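Side-chain contact in acyl-coenzyme A oxidase 1 (Yarrowia lipolytica, PDB 5Y9D), which oxidises acyl-CoA thioesters to trans-2-enoyl-CoA in peroxisomal fatty acid beta-oxidation, using FAD and passing the electrons to oxygen to give hydrogen peroxide: residues A[480-485]-A[536-541]. Residues are numbered along the deposited sequence; the frame is centred on the assembly and turned at random.
Sequences QSALQI and RTTDKY
The hydroxyl of T538 meets two quite different neighbours: OG1 is hydrogen-bonded to the carbonyl oxygen of I534, one turn back in its own helix, while the methyl carbon CB of A482 lies 3.3 Å from T538 OG1. The torsion explains this division of labour. With chi1 at -55°, OG1 sits beside the backbone N, where a threonine in a helix can reach the preceding turn, and CG2 is left anti to that N. OG1, its hydrogen bond spent on I534, thus lies against the methyl of A482, and CG2 of T538 packs at 3.6 Å from CD2 of L483. The side chains of T538 and L483 run past each other in opposite senses. The example illustrates helix packing at nearly a right angle: segments 480-485 and 536-541, on helices 467-486 and 519-544, cross at -87°, their local axes 9.7 Å apart, in the largely helical C-terminal half of the acyl-CoA oxidase fold and away from the flavin. The segments come nearest at A482 and T538, with CA atoms 6.9 Å apart; the small side chain of A482 probably helps. L483 divides its branched end between two residues a turn apart: CD2 goes to T538, whereas CD1 reaches CE2 of Y541 at 3.9 Å, an oblique apolar touch in which the side chains cross at about a right angle. CG of Y541 is anti to its backbone N (chi1 170°), directing the ring toward helix 467-486, where V479 also touches the Y541 side chain. The same ring stacks with F554 of helix 550-556, linking a third helix to this crossing.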
loop_
_atom_site.group_PDB
_atom_site.type_symbol
_atom_site.label_atom_id
_atom_site.label_comp_id
_atom_site.label_asym_id
_atom_site.label_seq_id
_atom_site.Cartn_x
_atom_site.Cartn_y
_atom_site.Cartn_z
ATOM N N GLN A 480 31.415 -5.910 6.266
ATOM C CA GLN A 480 32.513 -6.809 5.883
ATOM C C GLN A 480 33.373 -6.277 4.752
ATOM O O GLN A 480 34.548 -6.614 4.645
ATOM C CB GLN A 480 31.967 -8.201 5.520
ATOM C CG GLN A 480 31.470 -8.944 6.755
ATOM C CD GLN A 480 30.525 -10.068 6.444
ATOM O OE1 GLN A 480 29.803 -10.057 5.438
ATOM N NE2 GLN A 480 30.493 -11.042 7.329
ATOM N N SER A 481 32.788 -5.452 3.898
ATOM C CA SER A 481 33.553 -4.831 2.837
ATOM C C SER A 481 34.469 -3.738 3.375
ATOM O O SER A 481 35.589 -3.612 2.931
ATOM C CB SER A 481 32.610 -4.276 1.800
ATOM O OG SER A 481 32.026 -5.361 1.141
ATOM N N ALA A 482 33.959 -2.973 4.333
ATOM C CA ALA A 482 34.715 -1.971 5.067
ATOM C C ALA A 482 35.933 -2.551 5.787
ATOM O O ALA A 482 36.999 -1.950 5.757
ATOM C CB ALA A 482 33.802 -1.257 6.078
ATOM N N LEU A 483 35.774 -3.700 6.448
ATOM C CA LEU A 483 36.921 -4.376 7.076
ATOM C C LEU A 483 37.945 -4.794 6.031
ATOM O O LEU A 483 39.128 -4.597 6.220
ATOM C CB LEU A 483 36.476 -5.591 7.903
ATOM C CG LEU A 483 35.570 -5.267 9.096
ATOM C CD1 LEU A 483 35.063 -6.573 9.687
ATOM C CD2 LEU A 483 36.281 -4.426 10.140
ATOM N N GLN A 484 37.497 -5.352 4.915
ATOM C CA GLN A 484 38.428 -5.654 3.834
ATOM C C GLN A 484 39.177 -4.379 3.487
ATOM O O GLN A 484 40.400 -4.398 3.471
ATOM C CB GLN A 484 37.730 -6.245 2.604
ATOM C CG GLN A 484 37.436 -7.740 2.692
ATOM C CD GLN A 484 38.622 -8.615 2.257
ATOM O OE1 GLN A 484 39.451 -9.024 3.088
ATOM N NE2 GLN A 484 38.710 -8.907 0.948
ATOM N N ILE A 485 38.457 -3.269 3.277
ATOM C CA ILE A 485 39.089 -1.997 2.904
ATOM C C ILE A 485 40.120 -1.558 3.961
ATOM O O ILE A 485 41.272 -1.229 3.632
ATOM C CB ILE A 485 38.052 -0.866 2.687
ATOM C CG1 ILE A 485 37.213 -1.131 1.431
ATOM C CG2 ILE A 485 38.741 0.498 2.554
ATOM C CD1 ILE A 485 35.917 -0.360 1.394
ATOM N N ARG A 536 31.034 4.252 10.703
ATOM C CA ARG A 536 30.578 4.277 12.093
ATOM C C ARG A 536 30.071 2.888 12.528
ATOM O O ARG A 536 30.423 2.388 13.614
ATOM C CB ARG A 536 29.472 5.327 12.298
ATOM C CG ARG A 536 29.185 5.629 13.762
ATOM C CD ARG A 536 27.811 6.252 14.006
ATOM N NE ARG A 536 26.709 5.283 13.903
ATOM C CZ ARG A 536 25.474 5.476 14.371
ATOM N NH1 ARG A 536 25.146 6.601 15.010
ATOM N NH2 ARG A 536 24.555 4.532 14.203
ATOM N N THR A 537 29.238 2.278 11.681
ATOM C CA THR A 537 28.652 0.990 11.977
ATOM C C THR A 537 29.764 -0.017 12.074
ATOM O O THR A 537 29.776 -0.821 12.991
ATOM C CB THR A 537 27.628 0.542 10.909
ATOM O OG1 THR A 537 26.543 1.481 10.857
ATOM C CG2 THR A 537 27.071 -0.844 11.249
ATOM N N THR A 538 30.729 0.043 11.171
ATOM C CA THR A 538 31.895 -0.839 11.296
ATOM C C THR A 538 32.688 -0.618 12.598
ATOM O O THR A 538 33.256 -1.565 13.173
ATOM C CB THR A 538 32.830 -0.684 10.113
ATOM O OG1 THR A 538 32.086 -0.919 8.904
ATOM C CG2 THR A 538 33.962 -1.670 10.224
ATOM N N ASP A 539 32.704 0.627 13.061
ATOM C CA ASP A 539 33.282 0.945 14.358
ATOM C C ASP A 539 32.573 0.241 15.516
ATOM O O ASP A 539 33.235 -0.418 16.309
ATOM C CB ASP A 539 33.298 2.464 14.599
ATOM C CG ASP A 539 34.423 2.893 15.510
ATOM O OD1 ASP A 539 35.599 2.733 15.106
ATOM O OD2 ASP A 539 34.131 3.383 16.622
ATOM N N LYS A 540 31.249 0.387 15.624
ATOM C CA LYS A 540 30.508 -0.263 16.704
ATOM C C LYS A 540 30.714 -1.771 16.665
ATOM O O LYS A 540 30.794 -2.419 17.705
ATOM C CB LYS A 540 29.015 0.047 16.642
ATOM C CG LYS A 540 28.631 1.497 16.928
ATOM C CD LYS A 540 28.646 1.833 18.418
ATOM C CE LYS A 540 27.585 2.876 18.772
ATOM N NZ LYS A 540 27.474 3.073 20.247
ATOM N N TYR A 541 30.808 -2.331 15.470
ATOM C CA TYR A 541 30.921 -3.783 15.307
ATOM C C TYR A 541 32.206 -4.271 15.911
ATOM O O TYR A 541 32.198 -5.211 16.677
ATOM C CB TYR A 541 30.814 -4.185 13.827
ATOM C CG TYR A 541 31.156 -5.625 13.493
ATOM C CD1 TYR A 541 30.206 -6.650 13.587
ATOM C CD2 TYR A 541 32.417 -5.958 13.033
ATOM C CE1 TYR A 541 30.527 -7.969 13.251
ATOM C CE2 TYR A 541 32.736 -7.261 12.690
ATOM C CZ TYR A 541 31.801 -8.253 12.810
ATOM O OH TYR A 541 32.189 -9.512 12.462
#